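Local coordinates for protein endoribonuclease AbiQ (Lactococcus lactis, PDB 4GLK) that acts as the endoribonuclease toxin of a type III toxin-antitoxin system and is neutralized by its cognate antitoxin RNA, AntiQ, at residues L3-V8 against K113-Q118; I13-K18 against E159-L164; K22-Y27 against F47-S52; V35-V38 against F44-F47; H90-V95 against V135-A140. The protein carries 1 engineered substitution. All coordinates share one frame; numbering follows the deposited sequence.

How the contacts relate
One antiparallel sheet ties most of the contacts together. Contact 4 pairs two of its strands, and contact 3 shares F47 with it, their centres about 13 Å apart. Contact 1 sets a helix against the sheet, and R4 N probably hydrogen-bonds to G36 O of contact 4 (3.0 Å). I93 N of contact 5 probably donates to F47 O (3.0 Å), and the centre of contact 5 lies about 10 Å from that of contact 4. Contact 2, between two helices, lies about 24 Å from contact 1, the centres again being meant. E159 links contacts 2, 4 and 5: its OE1 probably accepts from Y46 OH and from Y137 OH, each bond 2.6 Å long.

Contact 1 (L3-V8 against K113-Q118)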
# COMPACT_ATOMS: atom_id res chain seq x y z
N LEU A 3 -8.78 -2.36 8.67
CA LEU A 3 -8.25 -1.72 7.46
C LEU A 3 -9.02 -0.39 7.19
O LEU A 3 -10.24 -0.35 7.30
CB LEU A 3 -8.43 -2.68 6.27
CG LEU A 3 -7.21 -3.34 5.62
CD1 LEU A 3 -6.03 -3.44 6.54
CD2 LEU A 3 -7.58 -4.72 5.05
N ARG A 4 -8.28 0.69 6.86
CA ARG A 4 -8.85 2.01 6.59
C ARG A 4 -8.03 2.69 5.54
O ARG A 4 -6.90 2.28 5.31
CB ARG A 4 -8.72 2.88 7.85
CG ARG A 4 -9.84 2.79 8.81
CD ARG A 4 -9.36 2.17 10.07
NE ARG A 4 -8.58 3.09 10.90
CZ ARG A 4 -7.85 2.69 11.93
NH1 ARG A 4 -7.79 1.40 12.25
NH2 ARG A 4 -7.18 3.56 12.66
N PHE A 5 -8.54 3.82 5.02
CA PHE A 5 -7.84 4.63 4.03
C PHE A 5 -7.06 5.74 4.70
O PHE A 5 -7.54 6.38 5.64
CB PHE A 5 -8.81 5.22 2.99
CG PHE A 5 -9.41 4.26 1.99
CD1 PHE A 5 -8.60 3.55 1.11
CD2 PHE A 5 -10.79 4.13 1.86
CE1 PHE A 5 -9.16 2.72 0.14
CE2 PHE A 5 -11.34 3.27 0.92
CZ PHE A 5 -10.52 2.57 0.05
N PHE A 6 -5.87 5.98 4.19
CA PHE A 6 -5.02 7.03 4.73
C PHE A 6 -4.28 7.69 3.62
O PHE A 6 -4.15 7.13 2.52
CB PHE A 6 -3.96 6.44 5.67
CG PHE A 6 -4.46 5.80 6.93
CD1 PHE A 6 -4.68 6.56 8.08
CD2 PHE A 6 -4.69 4.43 6.99
CE1 PHE A 6 -5.17 5.96 9.24
CE2 PHE A 6 -5.17 3.84 8.16
CZ PHE A 6 -5.39 4.61 9.28
N THR A 7 -3.71 8.86 3.94
CA THR A 7 -2.73 9.54 3.14
C THR A 7 -1.55 9.68 4.08
O THR A 7 -1.66 9.44 5.30
CB THR A 7 -3.22 10.87 2.51
OG1 THR A 7 -3.50 11.84 3.51
CG2 THR A 7 -4.41 10.68 1.54
N VAL A 8 -0.40 9.99 3.52
CA VAL A 8 0.82 10.18 4.29
C VAL A 8 1.25 11.62 4.03
O VAL A 8 0.92 12.18 2.97
CB VAL A 8 1.91 9.13 3.91
CG1 VAL A 8 3.14 9.26 4.80
CG2 VAL A 8 1.35 7.70 4.01
N LYS A 113 -17.30 6.70 -3.76
CA LYS A 113 -18.31 5.62 -3.69
C LYS A 113 -17.66 4.28 -4.10
O LYS A 113 -17.99 3.23 -3.56
CB LYS A 113 -19.50 5.97 -4.59
CG LYS A 113 -20.81 5.33 -4.15
CD LYS A 113 -21.99 5.86 -4.96
CE LYS A 113 -23.00 6.60 -4.11
NZ LYS A 113 -23.18 8.01 -4.57
N MET A 114 -16.72 4.34 -5.05
CA MET A 114 -15.94 3.21 -5.55
C MET A 114 -14.86 2.85 -4.52
O MET A 114 -14.59 1.66 -4.31
CB MET A 114 -15.32 3.56 -6.90
CG MET A 114 -14.58 2.41 -7.56
SD MET A 114 -13.05 2.94 -8.36
CE MET A 114 -12.11 3.50 -6.97
N MET A 115 -14.28 3.87 -3.85
CA MET A 115 -13.29 3.62 -2.79
C MET A 115 -13.93 2.84 -1.66
O MET A 115 -13.35 1.86 -1.19
CB MET A 115 -12.69 4.92 -2.26
CG MET A 115 -11.84 5.63 -3.28
SD MET A 115 -10.67 6.71 -2.47
CE MET A 115 -9.28 5.57 -2.31
N GLN A 116 -15.17 3.20 -1.28
CA GLN A 116 -15.95 2.53 -0.24
C GLN A 116 -16.03 1.03 -0.58
O GLN A 116 -15.69 0.19 0.26
CB GLN A 116 -17.34 3.19 -0.15
CG GLN A 116 -18.26 2.65 0.96
CD GLN A 116 -19.70 3.14 0.87
OE1 GLN A 116 -20.38 3.27 1.89
NE2 GLN A 116 -20.21 3.38 -0.33
N LYS A 117 -16.39 0.72 -1.85
CA LYS A 117 -16.51 -0.63 -2.40
C LYS A 117 -15.18 -1.38 -2.34
O LYS A 117 -15.17 -2.55 -1.99
CB LYS A 117 -17.06 -0.58 -3.84
CG LYS A 117 -18.51 -0.13 -3.91
CD LYS A 117 -18.99 0.04 -5.33
CE LYS A 117 -20.49 0.28 -5.38
NZ LYS A 117 -21.27 -0.90 -4.89
N GLN A 118 -14.06 -0.69 -2.66
CA GLN A 118 -12.72 -1.27 -2.57
C GLN A 118 -12.38 -1.69 -1.13
O GLN A 118 -11.79 -2.75 -0.93
CB GLN A 118 -11.66 -0.28 -3.04
CG GLN A 118 -11.67 0.00 -4.53
CD GLN A 118 -10.66 1.07 -4.88
OE1 GLN A 118 -10.54 2.10 -4.20
NE2 GLN A 118 -9.94 0.85 -5.96
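F5 and M115 form a Met-aromatic contact where helix 110-124 lies against strand 4-8 of the antiparallel sheet. The M115 methyl sits over one face of the phenyl ring, displaced toward the rim: CE is 4.0 Å from the F5 ring centroid and 20° off the ring normal, with F5 CE1 its nearest ring atom. The sulfur stands higher over the ring than the methyl, M115 SD lying 4.8 Å from the F5 centroid. M115 uses both its side chain and its backbone, because its carbonyl oxygen meets the same ring at the edge, in the ring plane, where aromatic C-H groups turned to a carbonyl are probably mildly favourable. A bend at chi3 (91°) turns the methyl back over the ring. Strand and helix axes run at 123° to each other, 10.0 Å apart at closest. Further out, F5 also packs on L50 and T33, and M115 on T33 and L105. The backbone of F5 is hydrogen-bonded to L103, just after strand 100-102. At the far end of the ring stands Q118, whose NE2 makes a weak hydrogen bond to L84 O; Q118 OE1 is 4.3 Å from F5 CZ. M115 O lies 3.2 Å from the same F5 CZ.

Contact 2 (I13-K18 against E159-L164); sequences IAYLRK and EAKATL
Y15 on helix 10-16 faces K161 on helix 155-166, with their CA atoms 8.7 Å apart, and the gap between the backbones is spanned by a side chain, the phenol of Y15. Its CG stands anti to the backbone nitrogen (chi1 167°), which sends the ring outward from its own helix, and Y15 OH donates a hydrogen bond of 2.8 Å to K161 O. The donor sits 22° out of the carbonyl plane, and the C=O...O angle of 122° means that the oxygen is approached well to one side of its C=O direction. The carbonyl also lies at the ring edge, near its plane, with Y15 CE2 3.2 Å from K161 O.

The hydroxyl is wedged among aliphatic groups of the second helix. K161 crosses the tyrosine at about a right angle, bringing CG to 3.5 Å from Y15 OH, and one turn further on L164 CB comes to 3.5 Å from the same Y15 OH. This is a helix-helix contact between the first and the last helix of the chain, 140 residues lying between its segments, and it sits at the surface. The lysine chain bends at chi2 and again at chi4, and its ammonium leads away from helix 10-16; K161 makes a cation-pi contact with F19. That same F19 meets Y15 edge-to-face, while the Y165 ring also meets Y15. Deeper in, L16 leans from helix 10-16 onto I93 of strand 79-94, and I13 packs beside it on the same isoleucine.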
# COMPACT_ATOMS: atom_id res chain seq x y z
N ILE A 13 6.88 11.46 2.95
CA ILE A 13 7.08 10.78 1.66
C ILE A 13 8.34 11.29 0.97
O ILE A 13 9.17 10.48 0.53
CB ILE A 13 5.81 10.88 0.77
CG1 ILE A 13 4.63 10.11 1.40
CG2 ILE A 13 6.07 10.44 -0.69
CD1 ILE A 13 4.76 8.54 1.48
N ALA A 14 8.52 12.64 0.92
CA ALA A 14 9.69 13.27 0.31
C ALA A 14 10.95 12.80 1.01
O ALA A 14 11.96 12.59 0.35
CB ALA A 14 9.59 14.79 0.36
N TYR A 15 10.87 12.57 2.34
CA TYR A 15 11.97 12.08 3.15
C TYR A 15 12.32 10.62 2.82
O TYR A 15 13.51 10.30 2.71
CB TYR A 15 11.68 12.28 4.64
CG TYR A 15 12.62 11.54 5.57
CD1 TYR A 15 13.83 12.10 5.96
CD2 TYR A 15 12.25 10.32 6.13
CE1 TYR A 15 14.66 11.46 6.88
CE2 TYR A 15 13.06 9.67 7.05
CZ TYR A 15 14.27 10.24 7.42
OH TYR A 15 15.07 9.57 8.31
N LEU A 16 11.31 9.73 2.68
CA LEU A 16 11.57 8.33 2.33
C LEU A 16 12.14 8.23 0.93
O LEU A 16 13.02 7.41 0.71
CB LEU A 16 10.33 7.43 2.45
CG LEU A 16 9.76 7.13 3.83
CD1 LEU A 16 8.72 6.04 3.72
CD2 LEU A 16 10.85 6.70 4.83
N ARG A 17 11.65 9.07 -0.02
CA ARG A 17 12.11 9.08 -1.41
C ARG A 17 13.58 9.52 -1.57
O ARG A 17 14.16 9.31 -2.63
CB ARG A 17 11.16 9.85 -2.34
CG ARG A 17 9.76 9.25 -2.43
CD ARG A 17 8.91 9.88 -3.51
NE ARG A 17 9.07 9.15 -4.78
CZ ARG A 17 9.72 9.64 -5.83
NH1 ARG A 17 10.23 10.85 -5.81
NH2 ARG A 17 9.84 8.90 -6.93
N LYS A 18 14.19 10.11 -0.51
CA LYS A 18 15.62 10.44 -0.47
C LYS A 18 16.44 9.13 -0.55
O LYS A 18 17.48 9.10 -1.19
CB LYS A 18 15.99 11.10 0.86
CG LYS A 18 15.97 12.62 0.85
CD LYS A 18 15.57 13.21 2.21
CE LYS A 18 14.44 14.21 2.04
NZ LYS A 18 14.20 15.04 3.25
N GLU A 159 12.55 1.24 7.53
CA GLU A 159 12.32 1.08 8.97
C GLU A 159 13.36 1.86 9.77
O GLU A 159 12.97 2.56 10.70
CB GLU A 159 12.35 -0.40 9.37
CG GLU A 159 11.08 -1.15 9.02
CD GLU A 159 11.09 -2.64 9.31
OE1 GLU A 159 10.11 -3.32 8.93
OE2 GLU A 159 12.06 -3.13 9.93
N ALA A 160 14.65 1.79 9.38
CA ALA A 160 15.75 2.52 10.01
C ALA A 160 15.54 4.01 9.87
O ALA A 160 15.72 4.75 10.84
CB ALA A 160 17.09 2.13 9.39
N LYS A 161 15.10 4.45 8.68
CA LYS A 161 14.84 5.86 8.46
C LYS A 161 13.51 6.37 9.04
O LYS A 161 13.44 7.54 9.41
CB LYS A 161 15.16 6.28 7.02
CG LYS A 161 16.60 6.77 6.88
CD LYS A 161 17.63 5.68 6.63
CE LYS A 161 19.03 6.25 6.50
NZ LYS A 161 19.72 6.37 7.81
N ALA A 162 12.51 5.48 9.24
CA ALA A 162 11.23 5.84 9.87
C ALA A 162 11.43 6.18 11.35
O ALA A 162 10.87 7.16 11.83
CB ALA A 162 10.23 4.71 9.73
N THR A 163 12.26 5.40 12.07
CA THR A 163 12.51 5.66 13.49
C THR A 163 13.31 6.94 13.67
O THR A 163 13.08 7.67 14.62
CB THR A 163 12.99 4.41 14.30
OG1 THR A 163 14.05 4.75 15.22
CG2 THR A 163 13.44 3.28 13.42
N LEU A 164 14.23 7.23 12.71
CA LEU A 164 15.07 8.42 12.64
C LEU A 164 14.22 9.67 12.43
O LEU A 164 14.53 10.69 13.03
CB LEU A 164 16.04 8.29 11.46
CG LEU A 164 17.51 8.07 11.74
CD1 LEU A 164 17.77 6.87 12.59
CD2 LEU A 164 18.29 8.02 10.46

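Contact 3 (K22-Y27 against F47-S52); sequences KVHYQY and FIPLLS. Engineered in segment 47-52: L51 (natural residue Ser).
The imidazole of H24 carries P49 over one face and L51 at its edge. P49 CG lies almost exactly above the ring centre, 3.9 Å from the H24 centroid and 9° off the normal, a proline CH-pi contact. P49 CB reaches the same ring near its ND1 side, at 3.9 Å from H24 ND1, so that two methylenes of the pyrrolidine rest on the imidazole, one central and one toward the rim. The two side chains cross at about a right angle. L51, an engineered residue in a position that is Ser in the natural sequence, touches the ring from another direction: its CD2 is 4.1 Å from H24 CE1, close to the imidazole plane.

With CG anti to its own carbonyl carbon (chi1 -80°) and CB directed at the strand, the H24 ring bridges the 7.6 Å between the CA atoms of H24 and P49. The histidine packs also on L88 and S32. P49, which has no N-H, shares a backbone hydrogen bond with L88 through its carbonyl oxygen, and it leans on N91 and Y34. Strand alternation sends the next residue, L50, the other way, onto M115 and Q118 of helix 110-124. The loop is pinned on either side of H24 in sequence: V23 O accepts from R17 NE, and Q26 NE2 is hydrogen-bonded to V8 O and D10 OD1. The arrangement is that of an irregular connection, here between helix 10-16 and strand 33-40, laid over strand 45-52 of an antiparallel sheet whose other face carries a helix.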
# COMPACT_ATOMS: atom_id res chain seq x y z
N LYS A 22 11.48 3.88 -5.06
CA LYS A 22 10.33 3.02 -5.34
C LYS A 22 9.09 3.52 -4.60
O LYS A 22 7.97 3.16 -4.97
CB LYS A 22 10.64 1.58 -4.96
CG LYS A 22 11.48 0.87 -6.01
CD LYS A 22 11.89 -0.50 -5.54
CE LYS A 22 13.03 -1.01 -6.41
NZ LYS A 22 13.62 -2.27 -5.86
N VAL A 23 9.31 4.32 -3.53
CA VAL A 23 8.24 4.93 -2.72
C VAL A 23 7.43 5.82 -3.68
O VAL A 23 8.02 6.58 -4.45
CB VAL A 23 8.80 5.70 -1.50
CG1 VAL A 23 7.71 6.50 -0.78
CG2 VAL A 23 9.50 4.75 -0.53
N HIS A 24 6.11 5.67 -3.68
CA HIS A 24 5.21 6.39 -4.59
C HIS A 24 5.33 7.88 -4.49
O HIS A 24 5.32 8.43 -3.38
CB HIS A 24 3.75 5.95 -4.43
CG HIS A 24 3.42 4.66 -5.14
ND1 HIS A 24 2.23 4.50 -5.81
CD2 HIS A 24 4.15 3.52 -5.24
CE1 HIS A 24 2.26 3.27 -6.30
NE2 HIS A 24 3.40 2.64 -5.98
N TYR A 25 5.49 8.53 -5.65
CA TYR A 25 5.56 9.97 -5.69
C TYR A 25 4.20 10.53 -5.33
O TYR A 25 3.16 9.99 -5.73
CB TYR A 25 5.98 10.50 -7.08
CG TYR A 25 6.01 12.01 -7.12
CD1 TYR A 25 7.08 12.72 -6.59
CD2 TYR A 25 4.88 12.73 -7.53
CE1 TYR A 25 7.06 14.11 -6.52
CE2 TYR A 25 4.85 14.12 -7.46
CZ TYR A 25 5.95 14.81 -6.97
OH TYR A 25 5.94 16.18 -6.94
N GLN A 26 4.22 11.61 -4.55
CA GLN A 26 3.02 12.36 -4.22
C GLN A 26 3.36 13.82 -3.91
O GLN A 26 4.48 14.12 -3.50
CB GLN A 26 2.24 11.74 -3.05
CG GLN A 26 2.90 12.00 -1.70
CD GLN A 26 2.08 11.53 -0.56
OE1 GLN A 26 1.78 10.35 -0.43
NE2 GLN A 26 1.82 12.44 0.37
N TYR A 27 2.38 14.71 -4.10
CA TYR A 27 2.38 16.11 -3.72
C TYR A 27 0.99 16.70 -3.85
O TYR A 27 0.34 16.46 -4.86
CB TYR A 27 3.42 16.99 -4.44
CG TYR A 27 3.69 18.25 -3.64
CD1 TYR A 27 4.52 18.21 -2.52
CD2 TYR A 27 3.03 19.44 -3.93
CE1 TYR A 27 4.71 19.34 -1.72
CE2 TYR A 27 3.24 20.58 -3.15
CZ TYR A 27 4.07 20.52 -2.04
OH TYR A 27 4.27 21.64 -1.28
N PHE A 47 1.69 0.34 5.42
CA PHE A 47 0.60 0.83 4.59
C PHE A 47 0.91 0.57 3.12
O PHE A 47 2.01 0.85 2.69
CB PHE A 47 0.36 2.32 4.89
CG PHE A 47 -0.07 2.51 6.33
CD1 PHE A 47 -1.41 2.47 6.68
CD2 PHE A 47 0.87 2.61 7.35
CE1 PHE A 47 -1.81 2.54 8.01
CE2 PHE A 47 0.47 2.70 8.68
CZ PHE A 47 -0.87 2.68 9.00
N ILE A 48 -0.07 0.02 2.37
CA ILE A 48 0.04 -0.31 0.94
C ILE A 48 -0.59 0.80 0.09
O ILE A 48 -1.76 1.17 0.33
CB ILE A 48 -0.62 -1.68 0.61
CG1 ILE A 48 -0.10 -2.80 1.52
CG2 ILE A 48 -0.42 -2.07 -0.85
CD1 ILE A 48 -0.79 -4.14 1.32
N PRO A 49 0.11 1.30 -0.95
CA PRO A 49 -0.55 2.25 -1.85
C PRO A 49 -1.55 1.50 -2.75
O PRO A 49 -1.33 0.36 -3.12
CB PRO A 49 0.60 2.87 -2.63
CG PRO A 49 1.68 1.82 -2.61
CD PRO A 49 1.47 0.95 -1.41
N LEU A 50 -2.69 2.13 -3.02
CA LEU A 50 -3.77 1.58 -3.81
C LEU A 50 -3.84 2.34 -5.13
O LEU A 50 -3.78 3.58 -5.12
CB LEU A 50 -5.09 1.75 -3.01
CG LEU A 50 -6.44 1.41 -3.69
CD1 LEU A 50 -7.36 0.65 -2.73
CD2 LEU A 50 -7.17 2.70 -4.13
N LEU A 51 -3.94 1.61 -6.26
CA LEU A 51 -4.13 2.19 -7.60
C LEU A 51 -5.52 1.79 -8.11
O LEU A 51 -5.85 0.60 -8.08
CB LEU A 51 -3.06 1.73 -8.60
CG LEU A 51 -1.60 2.10 -8.33
CD1 LEU A 51 -0.72 1.69 -9.51
CD2 LEU A 51 -1.43 3.60 -8.05
N SER A 52 -6.32 2.75 -8.60
CA SER A 52 -7.65 2.47 -9.15
C SER A 52 -7.57 1.80 -10.52
O SER A 52 -6.61 2.04 -11.25
CB SER A 52 -8.48 3.75 -9.23
OG SER A 52 -8.99 4.06 -7.94

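Contact 4 (V35-V38 against F44-F47)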
# COMPACT_ATOMS: atom_id res chain seq x y z
N VAL A 35 -3.61 2.09 2.33
CA VAL A 35 -4.48 1.26 3.15
C VAL A 35 -3.62 0.59 4.21
O VAL A 35 -2.50 0.16 3.93
CB VAL A 35 -5.32 0.21 2.36
CG1 VAL A 35 -6.45 -0.32 3.24
CG2 VAL A 35 -5.89 0.79 1.06
N GLY A 36 -4.16 0.52 5.42
CA GLY A 36 -3.48 -0.12 6.53
C GLY A 36 -4.31 -0.28 7.77
O GLY A 36 -5.43 0.23 7.83
N VAL A 37 -3.77 -0.96 8.80
CA VAL A 37 -2.44 -1.61 8.84
C VAL A 37 -2.56 -3.01 8.23
O VAL A 37 -3.47 -3.77 8.56
CB VAL A 37 -1.85 -1.66 10.27
CG1 VAL A 37 -0.43 -2.19 10.28
CG2 VAL A 37 -1.90 -0.28 10.93
N VAL A 38 -1.66 -3.31 7.31
CA VAL A 38 -1.62 -4.58 6.60
C VAL A 38 -0.61 -5.52 7.25
O VAL A 38 -0.68 -6.73 7.08
CB VAL A 38 -1.30 -4.34 5.10
CG1 VAL A 38 -2.32 -3.40 4.46
CG2 VAL A 38 0.13 -3.81 4.90
N PHE A 44 6.48 -1.15 13.79
CA PHE A 44 6.14 -0.49 12.54
C PHE A 44 4.82 -0.90 11.98
O PHE A 44 4.51 -2.09 11.91
CB PHE A 44 7.23 -0.73 11.50
CG PHE A 44 8.59 -0.25 11.96
CD1 PHE A 44 8.94 1.09 11.86
CD2 PHE A 44 9.50 -1.13 12.53
CE1 PHE A 44 10.19 1.53 12.29
CE2 PHE A 44 10.75 -0.70 12.95
CZ PHE A 44 11.10 0.63 12.81
N ASN A 45 4.05 0.09 11.56
CA ASN A 45 2.77 -0.12 10.88
C ASN A 45 2.99 0.13 9.40
O ASN A 45 3.50 1.18 9.02
CB ASN A 45 1.70 0.78 11.44
CG ASN A 45 1.29 0.44 12.86
OD1 ASN A 45 1.09 -0.73 13.24
ND2 ASN A 45 1.12 1.47 13.66
N TYR A 46 2.64 -0.86 8.59
CA TYR A 46 2.81 -0.87 7.14
C TYR A 46 1.54 -0.53 6.40
O TYR A 46 0.47 -1.04 6.71
CB TYR A 46 3.35 -2.22 6.69
CG TYR A 46 4.86 -2.26 6.72
CD1 TYR A 46 5.54 -2.55 7.90
CD2 TYR A 46 5.61 -1.95 5.59
CE1 TYR A 46 6.93 -2.59 7.94
CE2 TYR A 46 7.00 -1.99 5.61
CZ TYR A 46 7.65 -2.30 6.79
OH TYR A 46 9.02 -2.28 6.79
N PHE A 47 1.69 0.34 5.42
CA PHE A 47 0.60 0.83 4.59
C PHE A 47 0.91 0.57 3.12
O PHE A 47 2.01 0.85 2.69
CB PHE A 47 0.36 2.32 4.89
CG PHE A 47 -0.07 2.51 6.33
CD1 PHE A 47 -1.41 2.47 6.68
CD2 PHE A 47 0.87 2.61 7.35
CE1 PHE A 47 -1.81 2.54 8.01
CE2 PHE A 47 0.47 2.70 8.68
CZ PHE A 47 -0.87 2.68 9.00
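N45 meets V37 in the beta hairpin of strands 33-40 and 45-52, whose short segments run antiparallel at 163° and 5.1 Å apart. Its side chain straddles both valine methyls: N45 CB lies 3.8 Å from V37 CG1 and from V37 CG2, while the amide oxygen OD1 comes to 3.6 Å from V37 CG1.

At Y46 the backbone takes over. Y46 O accepts a nearly straight hydrogen bond of 3.2 Å from V38 N, with 175° at the hydrogen. In V38, chi1 of -58° sets CG1 anti to the carbonyl carbon and leaves CG2 between that carbon and the nitrogen, where CG2 packs against the same oxygen and against Y46 CB. Y46 is also backbone-bonded to L39, and its ring turns off toward M92 and P94.

F47 comes last and folds its ring back across the partner strand. G36 has no side chain, and the ring lies close on its backbone, F47 CD1 being 3.3 Å from G36 CA. The peptide bond from G36 to V37 is cis; beyond it V37 CG2 touches F47 CZ at 3.7 Å. F6 meets the F47 ring edge-to-face. At its backbone, F47 CA makes a CA-H...O contact with V35 O at 3.2 Å.

Contact 5 (H90-V95 against V135-A140)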
# COMPACT_ATOMS: atom_id res chain seq x y z
N HIS A 90 4.58 -4.64 -2.89
CA HIS A 90 5.99 -4.34 -3.12
C HIS A 90 6.36 -2.89 -2.84
O HIS A 90 7.53 -2.60 -2.61
CB HIS A 90 6.43 -4.76 -4.54
CG HIS A 90 5.77 -4.02 -5.66
ND1 HIS A 90 4.42 -4.17 -5.93
CD2 HIS A 90 6.32 -3.24 -6.62
CE1 HIS A 90 4.19 -3.45 -7.02
NE2 HIS A 90 5.30 -2.88 -7.47
N ASN A 91 5.38 -1.99 -2.82
CA ASN A 91 5.59 -0.57 -2.53
C ASN A 91 5.03 -0.13 -1.17
O ASN A 91 4.90 1.07 -0.91
CB ASN A 91 5.04 0.29 -3.65
CG ASN A 91 5.82 0.15 -4.92
OD1 ASN A 91 7.03 -0.09 -4.93
ND2 ASN A 91 5.11 0.21 -6.02
N MET A 92 4.75 -1.10 -0.30
CA MET A 92 4.27 -0.77 1.04
C MET A 92 5.40 -0.09 1.84
O MET A 92 6.58 -0.28 1.53
CB MET A 92 3.69 -1.99 1.77
CG MET A 92 4.73 -2.99 2.14
SD MET A 92 4.03 -4.38 3.00
CE MET A 92 5.56 -5.20 3.50
N ILE A 93 5.02 0.72 2.84
CA ILE A 93 5.98 1.48 3.62
C ILE A 93 5.64 1.53 5.09
O ILE A 93 4.46 1.56 5.46
CB ILE A 93 6.09 2.96 3.05
CG1 ILE A 93 4.70 3.66 2.98
CG2 ILE A 93 6.87 3.03 1.71
CD1 ILE A 93 4.72 5.20 2.79
N PRO A 94 6.68 1.65 5.96
CA PRO A 94 6.41 1.87 7.38
C PRO A 94 6.11 3.37 7.58
O PRO A 94 6.81 4.23 7.02
CB PRO A 94 7.71 1.44 8.05
CG PRO A 94 8.77 1.75 7.05
CD PRO A 94 8.14 1.65 5.68
N VAL A 95 5.04 3.68 8.31
CA VAL A 95 4.66 5.08 8.54
C VAL A 95 4.54 5.34 10.04
O VAL A 95 3.72 4.68 10.70
CB VAL A 95 3.36 5.51 7.78
CG1 VAL A 95 3.04 6.99 8.01
CG2 VAL A 95 3.45 5.22 6.28
N VAL A 135 4.53 -12.41 3.18
CA VAL A 135 5.31 -13.12 2.16
C VAL A 135 6.25 -12.11 1.47
O VAL A 135 7.43 -12.32 1.42
CB VAL A 135 4.41 -13.86 1.13
CG1 VAL A 135 5.22 -14.36 -0.07
CG2 VAL A 135 3.65 -15.01 1.77
N VAL A 136 5.72 -11.01 0.98
CA VAL A 136 6.52 -9.98 0.28
C VAL A 136 7.67 -9.46 1.19
O VAL A 136 8.82 -9.37 0.75
CB VAL A 136 5.61 -8.84 -0.25
CG1 VAL A 136 6.42 -7.70 -0.83
CG2 VAL A 136 4.62 -9.36 -1.29
N TYR A 137 7.34 -9.17 2.46
CA TYR A 137 8.31 -8.67 3.45
C TYR A 137 9.46 -9.66 3.66
O TYR A 137 10.62 -9.28 3.49
CB TYR A 137 7.61 -8.39 4.78
CG TYR A 137 8.48 -7.71 5.82
CD1 TYR A 137 8.64 -6.33 5.82
CD2 TYR A 137 9.10 -8.45 6.82
CE1 TYR A 137 9.41 -5.70 6.80
CE2 TYR A 137 9.87 -7.83 7.80
CZ TYR A 137 10.03 -6.46 7.78
OH TYR A 137 10.79 -5.84 8.74
N ARG A 138 9.14 -10.93 3.95
CA ARG A 138 10.12 -11.98 4.21
C ARG A 138 10.97 -12.31 2.98
O ARG A 138 12.20 -12.38 3.09
CB ARG A 138 9.45 -13.24 4.76
CG ARG A 138 8.81 -13.05 6.13
CD ARG A 138 8.34 -14.39 6.64
NE ARG A 138 7.35 -14.28 7.72
CZ ARG A 138 7.52 -14.75 8.94
NH1 ARG A 138 8.67 -15.31 9.30
NH2 ARG A 138 6.55 -14.65 9.84
N LYS A 139 10.33 -12.48 1.82
CA LYS A 139 11.04 -12.79 0.56
C LYS A 139 12.02 -11.69 0.17
O LYS A 139 13.15 -11.99 -0.22
CB LYS A 139 10.06 -13.08 -0.58
CG LYS A 139 9.29 -14.40 -0.41
CD LYS A 139 9.86 -15.51 -1.26
CE LYS A 139 9.23 -16.84 -0.95
NZ LYS A 139 9.88 -17.94 -1.71
N ALA A 140 11.63 -10.41 0.33
CA ALA A 140 12.52 -9.29 -0.02
C ALA A 140 13.60 -8.95 1.02
O ALA A 140 14.74 -8.67 0.65
CB ALA A 140 11.69 -8.04 -0.32
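M92 and Y137 cross at about a right angle, the methionine methyl reaching the tyrosine at the ring edge and not over a face. M92 CE touches Y137 CB and Y137 CD1, both at 4.0 Å, close to the ring plane. CG of the methionine stands between its backbone nitrogen and carbonyl carbon (chi1 70°), and the chain runs straight beyond it, which carries the methyl out to the helix. Y137 turns its CG anti to the backbone nitrogen (chi1 -173°), laying the ring beside the methyl. One residue earlier, V136 points its CB at the other segment, and its CG1 rests on the backbone of H90, 4.1 Å from H90 CA. The H90 imidazole itself leads away from the helix. The contact packs helix 126-143 against the end of strand 79-94, where the chain passes through a 3-10 turn at H90 before resuming the strand at I93. F155 of helix 155-166 touches both M92 and V136, and Y148 packs on V136 as well. The phenol oxygen of Y137 is hydrogen-bonded to E159 OE1 and to K156 NZ, while H142 meets its ring edge-to-face. H90 is anchored by a backbone hydrogen bond to C153.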